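Local coordinates for protein precorrin-3 methylase (Rhodobacter capsulatus, PDB 3NUT) that probably transfers a methyl group from S-adenosylmethionine to a precorrin intermediate in the biosynthesis of adenosylcobalamin, at residues T69-M74 against R79-V84; K147-L152 against P177-R182; R155-A160 against L184-E189. All coordinates share one frame; numbering follows the deposited sequence.

How the contacts relate
Followed from the N terminus, contact 1 comes first and closes the short connection, four residues between its segments, from helix 65-76 into strand 80-85, fixing that helix on the five-stranded parallel sheet. It is complete before the other two begin, and its nearest atoms stay about 20 Å from those of contact 2. Contacts 2 and 3 cross along the chain, because their segments alternate: 147-152, 155-160, 177-182, 184-189. Each closes a loop of more than twenty residues containing strand 165-169, and together they join helix 149-161 to helix 179-190 at successive levels, with centres about 11 Å apart. The two also touch, Lys147 CE lying 4.1 Å from Arg155 NH1.

Contact 1. Residues T69-M74 against R79-V84; sequences THALEM and RRVVVV
Ala71 is the first residue of segment 69-74 to meet the strand, with its methyl directed at two valines. Ala71 CB lies 3.8 Å from Val83 CG2 and 4.0 Å from Val81 CG1. Val81 divides its branches between neighbours: CG1 is anti to the backbone N (chi1 -169°), and Val81 CG2, anti to the carbonyl carbon, comes 3.7 Å from Ala71 O. Val81 CG2 is also 3.8 Å from Met74 CB, nearly one helical turn further on. Met74 CB rests 3.7 Å from Arg79 CD, while SD lies over the rim of the His70 ring within the helix. The position of Met74 CE against the Arg79 guanidinium is doubtful; the charged end of Arg79 is held by a salt bridge to Asp37. Near the C-terminal end of helix 65-76, Met74 O accepts Arg79 N at 3.1 Å (N-H...O 151°), which ties the connection together. The axes of 69-74 and 80-84 run nearly antiparallel (160°), 8.3 Å apart at closest approach, as expected where a crossover helix hands over to its strand. Helix 65-76 links strand 55-58 to strand 80-85 past the intervening strand 37-40; Val81 touches Val39 there, and Val83 touches Val11 of strand 10-15 on the other flank.

Contact 2. Residues K147-L152 against P177-R182; sequences KPFEIL and PHQFTR
Phe149 is met over one face of its ring by Arg182 and at its edge by Gln179. The first pairing is a cation-pi interaction: Arg182 CZ stands 3.8 Å from the centroid of the Phe149 ring and only 13° off its normal. The stack is tilted, with guanidinium and ring planes 36° apart, and Arg182 NH2 comes to 3.2 Å from Phe149 CD2. Bends at chi2 and chi3 lay the guanidinium over the face; separately, Arg182 CB packs 3.5 Å from Phe149 CZ. Phe149 reaches across because its CG is anti to the backbone N (chi1 -177°). The pairing joins the first turns of helices 149-161 and 179-190, neighbours on one face of the five-stranded mixed sheet that contains strand 165-169; the former is the crossover helix of the beta-alpha-beta unit formed with strands 137-141 and 165-169. At the ring edge, Gln179 CG lies in the ring plane, 3.7 Å from Phe149 CE1, and Gln179 OE1 comes within 3.4 Å of Phe149 CD1, where the polarised C-H is likely to make the approach mildly favourable. The other end of the amide is fixed by a hydrogen bond from Gln179 NE2 to Leu142 O. Leu152 CD2 lies 3.9 Å from Gln179 NE2, coming from the helix that also carries Phe149. The Gln179 side chain is about 8 Å from that of Asn170, which binds S-adenosyl-L-homocysteine.

Contact 3. Residues R155-A160 against L184-E189; sequences RLRHAA and LEILRE
Arg157 and Glu189 form a salt bridge in which both terminal nitrogens address one carboxylate oxygen. Arg157 NH2 donates to Glu189 OE1 over a short 2.5 Å and nearly straight, at 166°, whereas Arg157 NH1 reaches Glu189 OE1 weakly at 3.3 Å; this is a fork onto a single oxygen, not a bidentate pair. OE1 sits near the guanidinium plane, but the donor NH2 rises 40° out of the carboxylate plane. NH1 has a second salt bridge, to Glu190. Over the guanidinium centre lies Ile186 CG2, 3.7 Å from both Arg157 CZ and Arg157 CG, a methyl set across the extended arm. With an alanine in place of Arg157, Glu189 and Glu190 would probably be left without their shared positive mate, and Ile186 would lose the flat group lying against it. The axes of 155-160 and 184-189 cross at -32°, 9.8 Å apart at closest approach, and both helices pack on strand 165-169, through Leu156 on Phe168 and Leu187 on Met166. Further in, Leu156 CB approaches Ile186 CG2 at 4.2 Å. On helix 149-161, His158 meets His158 of the second subunit.

Contact 1. Residues T69-M74 against R79-V84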
loop_
_atom_site.group_PDB
_atom_site.type_symbol
_atom_site.label_atom_id
_atom_site.label_comp_id
_atom_site.label_asym_id
_atom_site.label_seq_id
_atom_site.Cartn_x
_atom_site.Cartn_y
_atom_site.Cartn_z
ATOM N N THR A 69 -9.314 -11.734 20.753
ATOM C CA THR A 69 -9.284 -12.820 21.730
ATOM C C THR A 69 -10.498 -13.732 21.536
ATOM O O THR A 69 -10.400 -14.972 21.571
ATOM C CB THR A 69 -9.241 -12.234 23.186
ATOM O OG1 THR A 69 -8.113 -11.342 23.314
ATOM C CG2 THR A 69 -9.163 -13.329 24.245
ATOM N N HIS A 70 -11.652 -13.117 21.307
ATOM C CA HIS A 70 -12.858 -13.898 21.121
ATOM C C HIS A 70 -12.786 -14.702 19.835
ATOM O O HIS A 70 -13.216 -15.862 19.803
ATOM C CB HIS A 70 -14.073 -12.989 21.107
ATOM C CG HIS A 70 -15.363 -13.706 20.856
ATOM N ND1 HIS A 70 -16.350 -13.193 20.039
ATOM C CD2 HIS A 70 -15.833 -14.885 21.326
ATOM C CE1 HIS A 70 -17.377 -14.024 20.027
ATOM N NE2 HIS A 70 -17.088 -15.061 20.795
ATOM N N ALA A 71 -12.250 -14.078 18.789
ATOM C CA ALA A 71 -12.011 -14.755 17.530
ATOM C C ALA A 71 -11.128 -15.999 17.745
ATOM O O ALA A 71 -11.411 -17.065 17.212
ATOM C CB ALA A 71 -11.354 -13.799 16.542
ATOM N N LEU A 72 -10.060 -15.841 18.541
ATOM C CA LEU A 72 -9.164 -16.950 18.851
ATOM C C LEU A 72 -9.890 -18.054 19.599
ATOM O O LEU A 72 -9.629 -19.237 19.362
ATOM C CB LEU A 72 -7.955 -16.489 19.664
ATOM C CG LEU A 72 -6.915 -15.537 19.087
ATOM C CD1 LEU A 72 -5.979 -15.179 20.223
ATOM C CD2 LEU A 72 -6.137 -16.204 17.950
ATOM N N GLU A 73 -10.814 -17.669 20.476
ATOM C CA GLU A 73 -11.526 -18.634 21.317
ATOM C C GLU A 73 -12.459 -19.475 20.500
ATOM O O GLU A 73 -12.641 -20.663 20.792
ATOM C CB GLU A 73 -12.338 -17.943 22.421
ATOM C CG GLU A 73 -11.504 -17.375 23.579
ATOM C CD GLU A 73 -12.298 -16.369 24.432
ATOM O OE1 GLU A 73 -13.520 -16.228 24.230
ATOM O OE2 GLU A 73 -11.714 -15.717 25.309
ATOM N N MET A 74 -13.079 -18.850 19.493
ATOM C CA MET A 74 -14.013 -19.553 18.621
ATOM C C MET A 74 -13.238 -20.529 17.730
ATOM O O MET A 74 -13.687 -21.640 17.490
ATOM C CB MET A 74 -14.824 -18.588 17.760
ATOM C CG MET A 74 -15.772 -17.627 18.505
ATOM S SD MET A 74 -16.551 -16.407 17.320
ATOM C CE MET A 74 -17.992 -17.311 17.111
ATOM N N ARG A 79 -14.337 -23.308 14.962
ATOM C CA ARG A 79 -14.955 -22.316 14.060
ATOM C C ARG A 79 -13.962 -21.691 13.056
ATOM O O ARG A 79 -12.772 -21.563 13.325
ATOM C CB ARG A 79 -15.728 -21.248 14.868
ATOM C CG ARG A 79 -17.019 -21.790 15.519
ATOM C CD ARG A 79 -17.512 -20.948 16.721
ATOM N NE ARG A 79 -18.803 -20.289 16.474
ATOM C CZ ARG A 79 -19.515 -19.590 17.381
ATOM N NH1 ARG A 79 -19.082 -19.430 18.641
ATOM N NH2 ARG A 79 -20.668 -19.033 17.019
ATOM N N ARG A 80 -14.463 -21.346 11.881
ATOM C CA ARG A 80 -13.656 -20.731 10.857
ATOM C C ARG A 80 -14.040 -19.243 10.852
ATOM O O ARG A 80 -15.053 -18.857 10.261
ATOM C CB ARG A 80 -13.905 -21.399 9.479
ATOM C CG ARG A 80 -13.230 -22.742 9.296
ATOM C CD ARG A 80 -13.704 -23.485 8.051
ATOM N NE ARG A 80 -14.711 -24.446 8.480
ATOM C CZ ARG A 80 -15.848 -24.711 7.849
ATOM N NH1 ARG A 80 -16.173 -24.090 6.713
ATOM N NH2 ARG A 80 -16.675 -25.592 8.389
ATOM N N VAL A 81 -13.195 -18.431 11.482
ATOM C CA VAL A 81 -13.513 -17.059 11.836
ATOM C C VAL A 81 -12.799 -16.117 10.885
ATOM O O VAL A 81 -11.576 -16.150 10.784
ATOM C CB VAL A 81 -13.088 -16.738 13.294
ATOM C CG1 VAL A 81 -13.641 -15.417 13.751
ATOM C CG2 VAL A 81 -13.555 -17.868 14.272
ATOM N N VAL A 82 -13.572 -15.291 10.170
ATOM C CA VAL A 82 -13.001 -14.220 9.373
ATOM C C VAL A 82 -13.228 -12.917 10.117
ATOM O O VAL A 82 -14.359 -12.547 10.406
ATOM C CB VAL A 82 -13.658 -14.099 7.960
ATOM C CG1 VAL A 82 -13.075 -12.885 7.195
ATOM C CG2 VAL A 82 -13.472 -15.410 7.140
ATOM N N VAL A 83 -12.148 -12.214 10.422
ATOM C CA VAL A 83 -12.271 -10.915 11.058
ATOM C C VAL A 83 -12.057 -9.927 9.920
ATOM O O VAL A 83 -11.065 -10.012 9.178
ATOM C CB VAL A 83 -11.206 -10.711 12.170
ATOM C CG1 VAL A 83 -11.236 -9.272 12.688
ATOM C CG2 VAL A 83 -11.380 -11.736 13.302
ATOM N N VAL A 84 -12.978 -8.992 9.749
ATOM C CA VAL A 84 -12.881 -8.111 8.587
ATOM C C VAL A 84 -12.385 -6.687 8.915
ATOM O O VAL A 84 -12.742 -6.118 9.944
ATOM C CB VAL A 84 -14.199 -8.105 7.768
ATOM C CG1 VAL A 84 -14.362 -9.446 7.030
ATOM C CG2 VAL A 84 -15.438 -7.844 8.682
#

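Contact 2. Residues K147-L152 against P177-R182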
loop_
_atom_site.group_PDB
_atom_site.type_symbol
_atom_site.label_atom_id
_atom_site.label_comp_id
_atom_site.label_asym_id
_atom_site.label_seq_id
_atom_site.Cartn_x
_atom_site.Cartn_y
_atom_site.Cartn_z
ATOM N N LYS A 147 -0.801 7.060 21.143
ATOM C CA LYS A 147 0.483 7.774 21.123
ATOM C C LYS A 147 0.354 9.165 21.781
ATOM O O LYS A 147 -0.719 9.788 21.734
ATOM C CB LYS A 147 0.991 7.940 19.683
ATOM C CG LYS A 147 1.147 6.641 18.888
ATOM C CD LYS A 147 2.140 6.778 17.716
ATOM C CE LYS A 147 1.549 7.504 16.485
ATOM N NZ LYS A 147 1.338 8.974 16.674
ATOM N N PRO A 148 1.439 9.649 22.418
ATOM C CA PRO A 148 1.401 11.066 22.781
ATOM C C PRO A 148 1.672 11.888 21.520
ATOM O O PRO A 148 2.462 11.459 20.666
ATOM C CB PRO A 148 2.541 11.208 23.801
ATOM C CG PRO A 148 3.498 10.070 23.494
ATOM C CD PRO A 148 2.693 8.976 22.829
ATOM N N PHE A 149 1.013 13.043 21.392
ATOM C CA PHE A 149 1.194 13.932 20.231
ATOM C C PHE A 149 2.679 14.096 19.845
ATOM O O PHE A 149 3.023 14.208 18.665
ATOM C CB PHE A 149 0.539 15.300 20.480
ATOM C CG PHE A 149 0.625 16.225 19.304
ATOM C CD1 PHE A 149 -0.356 16.205 18.315
ATOM C CD2 PHE A 149 1.708 17.096 19.163
ATOM C CE1 PHE A 149 -0.265 17.047 17.209
ATOM C CE2 PHE A 149 1.805 17.938 18.063
ATOM C CZ PHE A 149 0.819 17.912 17.087
ATOM N N GLU A 150 3.538 14.096 20.857
ATOM C CA GLU A 150 4.987 14.123 20.708
ATOM C C GLU A 150 5.517 13.234 19.566
ATOM O O GLU A 150 6.297 13.701 18.732
ATOM C CB GLU A 150 5.606 13.714 22.044
ATOM C CG GLU A 150 7.068 14.061 22.231
ATOM C CD GLU A 150 7.716 13.193 23.310
ATOM O OE1 GLU A 150 8.088 13.738 24.382
ATOM O OE2 GLU A 150 7.825 11.959 23.090
ATOM N N ILE A 151 5.091 11.969 19.521
ATOM C CA ILE A 151 5.595 11.021 18.517
ATOM C C ILE A 151 5.112 11.315 17.086
ATOM O O ILE A 151 5.885 11.233 16.122
ATOM C CB ILE A 151 5.260 9.565 18.879
ATOM C CG1 ILE A 151 5.796 9.201 20.279
ATOM C CG2 ILE A 151 5.768 8.595 17.769
ATOM C CD1 ILE A 151 7.331 9.058 20.391
ATOM N N LEU A 152 3.835 11.641 16.954
ATOM C CA LEU A 152 3.270 12.087 15.681
ATOM C C LEU A 152 4.062 13.261 15.070
ATOM O O LEU A 152 4.276 13.331 13.843
ATOM C CB LEU A 152 1.801 12.480 15.879
ATOM C CG LEU A 152 1.070 12.991 14.647
ATOM C CD1 LEU A 152 1.231 11.999 13.494
ATOM C CD2 LEU A 152 -0.412 13.277 14.941
ATOM N N PRO A 177 -10.099 16.989 18.401
ATOM C CA PRO A 177 -10.618 17.800 17.287
ATOM C C PRO A 177 -9.619 18.799 16.666
ATOM O O PRO A 177 -9.707 19.067 15.466
ATOM C CB PRO A 177 -11.801 18.547 17.921
ATOM C CG PRO A 177 -11.504 18.547 19.397
ATOM C CD PRO A 177 -10.862 17.219 19.644
ATOM N N HIS A 178 -8.690 19.331 17.468
ATOM C CA HIS A 178 -7.759 20.370 17.005
ATOM C C HIS A 178 -6.370 19.810 16.667
ATOM O O HIS A 178 -5.363 20.527 16.760
ATOM C CB HIS A 178 -7.636 21.501 18.042
ATOM C CG HIS A 178 -8.948 21.963 18.607
ATOM N ND1 HIS A 178 -9.925 22.561 17.837
ATOM C CD2 HIS A 178 -9.438 21.923 19.872
ATOM C CE1 HIS A 178 -10.966 22.856 18.601
ATOM N NE2 HIS A 178 -10.696 22.479 19.840
ATOM N N GLN A 179 -6.308 18.538 16.266
ATOM C CA GLN A 179 -5.011 17.892 16.005
ATOM C C GLN A 179 -4.511 18.055 14.564
ATOM O O GLN A 179 -3.330 18.317 14.339
ATOM C CB GLN A 179 -5.039 16.418 16.412
ATOM C CG GLN A 179 -3.678 15.761 16.468
ATOM C CD GLN A 179 -3.641 14.661 17.502
ATOM O OE1 GLN A 179 -3.528 14.926 18.708
ATOM N NE2 GLN A 179 -3.750 13.413 17.046
ATOM N N PHE A 180 -5.415 17.900 13.602
ATOM C CA PHE A 180 -5.103 18.079 12.186
ATOM C C PHE A 180 -4.715 19.526 11.854
ATOM O O PHE A 180 -3.944 19.772 10.923
ATOM C CB PHE A 180 -6.298 17.647 11.339
ATOM C CG PHE A 180 -6.047 17.688 9.853
ATOM C CD1 PHE A 180 -4.966 17.018 9.295
ATOM C CD2 PHE A 180 -6.907 18.378 9.012
ATOM C CE1 PHE A 180 -4.738 17.047 7.920
ATOM C CE2 PHE A 180 -6.682 18.416 7.635
ATOM C CZ PHE A 180 -5.596 17.744 7.089
ATOM N N THR A 181 -5.271 20.472 12.616
ATOM C CA THR A 181 -4.844 21.870 12.579
ATOM C C THR A 181 -3.362 21.969 12.941
ATOM O O THR A 181 -2.618 22.662 12.247
ATOM C CB THR A 181 -5.676 22.741 13.551
ATOM O OG1 THR A 181 -7.071 22.577 13.270
ATOM C CG2 THR A 181 -5.290 24.239 13.442
ATOM N N ARG A 182 -2.934 21.277 14.006
ATOM C CA ARG A 182 -1.505 21.220 14.363
ATOM C C ARG A 182 -0.678 20.655 13.203
ATOM O O ARG A 182 0.342 21.238 12.829
ATOM C CB ARG A 182 -1.236 20.398 15.629
ATOM C CG ARG A 182 -2.044 20.756 16.879
ATOM C CD ARG A 182 -1.270 21.641 17.879
ATOM N NE ARG A 182 -0.263 20.969 18.728
ATOM C CZ ARG A 182 -0.527 20.294 19.855
ATOM N NH1 ARG A 182 -1.779 20.155 20.282
ATOM N NH2 ARG A 182 0.458 19.740 20.557
#

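Contact 3. Residues R155-A160 against L184-E189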
loop_
_atom_site.group_PDB
_atom_site.type_symbol
_atom_site.label_atom_id
_atom_site.label_comp_id
_atom_site.label_asym_id
_atom_site.label_seq_id
_atom_site.Cartn_x
_atom_site.Cartn_y
_atom_site.Cartn_z
ATOM N N ARG A 155 7.304 12.188 13.721
ATOM C CA ARG A 155 7.070 11.489 12.466
ATOM C C ARG A 155 6.856 12.510 11.357
ATOM O O ARG A 155 7.470 12.403 10.292
ATOM C CB ARG A 155 5.870 10.523 12.552
ATOM C CG ARG A 155 6.070 9.323 13.473
ATOM C CD ARG A 155 6.702 8.129 12.756
ATOM N NE ARG A 155 7.150 7.050 13.643
ATOM C CZ ARG A 155 6.338 6.312 14.410
ATOM N NH1 ARG A 155 5.019 6.557 14.419
ATOM N NH2 ARG A 155 6.846 5.322 15.167
ATOM N N LEU A 156 5.996 13.496 11.611
ATOM C CA LEU A 156 5.710 14.512 10.597
ATOM C C LEU A 156 6.967 15.204 10.109
ATOM O O LEU A 156 7.241 15.200 8.928
ATOM C CB LEU A 156 4.731 15.558 11.105
ATOM C CG LEU A 156 3.222 15.403 10.949
ATOM C CD1 LEU A 156 2.815 14.442 9.811
ATOM C CD2 LEU A 156 2.637 14.985 12.253
ATOM N N ARG A 157 7.749 15.762 11.032
ATOM C CA ARG A 157 8.957 16.534 10.667
ATOM C C ARG A 157 10.013 15.727 9.921
ATOM O O ARG A 157 10.649 16.247 8.994
ATOM C CB ARG A 157 9.574 17.245 11.885
ATOM C CG ARG A 157 8.607 18.197 12.585
ATOM C CD ARG A 157 9.305 19.012 13.672
ATOM N NE ARG A 157 8.379 19.972 14.255
ATOM C CZ ARG A 157 8.126 21.168 13.742
ATOM N NH1 ARG A 157 8.753 21.558 12.644
ATOM N NH2 ARG A 157 7.246 21.971 14.328
ATOM N N HIS A 158 10.196 14.464 10.300
ATOM C CA HIS A 158 11.129 13.626 9.560
ATOM C C HIS A 158 10.681 13.214 8.142
ATOM O O HIS A 158 11.515 13.004 7.255
ATOM C CB HIS A 158 11.514 12.425 10.389
ATOM C CG HIS A 158 12.472 12.763 11.477
ATOM N ND1 HIS A 158 13.815 12.961 11.243
ATOM C CD2 HIS A 158 12.280 12.982 12.797
ATOM C CE1 HIS A 158 14.414 13.271 12.377
ATOM N NE2 HIS A 158 13.505 13.288 13.336
ATOM N N ALA A 159 9.376 13.115 7.928
ATOM C CA ALA A 159 8.851 12.768 6.617
ATOM C C ALA A 159 9.017 14.015 5.746
ATOM O O ALA A 159 9.444 13.942 4.599
ATOM C CB ALA A 159 7.376 12.348 6.722
ATOM N N ALA A 160 8.713 15.163 6.340
ATOM C CA ALA A 160 8.956 16.448 5.723
ATOM C C ALA A 160 10.410 16.597 5.304
ATOM O O ALA A 160 10.680 16.986 4.166
ATOM C CB ALA A 160 8.536 17.586 6.656
ATOM N N LEU A 184 -1.181 20.566 9.905
ATOM C CA LEU A 184 -1.006 21.575 8.845
ATOM C C LEU A 184 0.022 22.659 9.216
ATOM O O LEU A 184 0.776 23.139 8.357
ATOM C CB LEU A 184 -2.343 22.226 8.491
ATOM C CG LEU A 184 -3.375 21.345 7.792
ATOM C CD1 LEU A 184 -4.718 22.018 7.775
ATOM C CD2 LEU A 184 -2.932 20.998 6.366
ATOM N N GLU A 185 0.030 23.041 10.494
ATOM C CA GLU A 185 0.963 24.038 11.010
ATOM C C GLU A 185 2.369 23.487 10.879
ATOM O O GLU A 185 3.242 24.142 10.297
ATOM C CB GLU A 185 0.640 24.407 12.480
ATOM C CG GLU A 185 1.347 25.678 13.012
ATOM C CD GLU A 185 1.381 25.771 14.546
ATOM O OE1 GLU A 185 0.952 26.814 15.089
ATOM O OE2 GLU A 185 1.836 24.807 15.213
ATOM N N ILE A 186 2.585 22.279 11.402
ATOM C CA ILE A 186 3.874 21.608 11.245
ATOM C C ILE A 186 4.274 21.575 9.763
ATOM O O ILE A 186 5.435 21.787 9.414
ATOM C CB ILE A 186 3.863 20.152 11.773
ATOM C CG1 ILE A 186 3.071 20.010 13.083
ATOM C CG2 ILE A 186 5.300 19.613 11.891
ATOM C CD1 ILE A 186 3.874 20.155 14.344
ATOM N N LEU A 187 3.303 21.310 8.894
ATOM C CA LEU A 187 3.588 21.157 7.474
ATOM C C LEU A 187 4.010 22.474 6.846
ATOM O O LEU A 187 5.030 22.538 6.144
ATOM C CB LEU A 187 2.395 20.550 6.731
ATOM C CG LEU A 187 2.246 19.025 6.695
ATOM C CD1 LEU A 187 1.092 18.672 5.761
ATOM C CD2 LEU A 187 3.540 18.336 6.244
ATOM N N ARG A 188 3.230 23.524 7.094
ATOM C CA ARG A 188 3.673 24.876 6.766
ATOM C C ARG A 188 5.068 25.161 7.359
ATOM O O ARG A 188 5.915 25.734 6.673
ATOM C CB ARG A 188 2.649 25.917 7.195
ATOM C CG ARG A 188 1.361 25.826 6.398
ATOM C CD ARG A 188 0.355 26.872 6.825
ATOM N NE ARG A 188 0.108 26.871 8.274
ATOM C CZ ARG A 188 -1.072 26.644 8.846
ATOM N NH1 ARG A 188 -2.152 26.388 8.112
ATOM N NH2 ARG A 188 -1.166 26.675 10.165
ATOM N N GLU A 189 5.333 24.712 8.590
ATOM C CA GLU A 189 6.645 24.935 9.200
ATOM C C GLU A 189 7.772 24.333 8.392
ATOM O O GLU A 189 8.775 24.992 8.160
ATOM C CB GLU A 189 6.695 24.473 10.655
ATOM C CG GLU A 189 6.030 25.468 11.603
ATOM C CD GLU A 189 6.226 25.149 13.080
ATOM O OE1 GLU A 189 7.115 24.345 13.416
ATOM O OE2 GLU A 189 5.490 25.724 13.911
#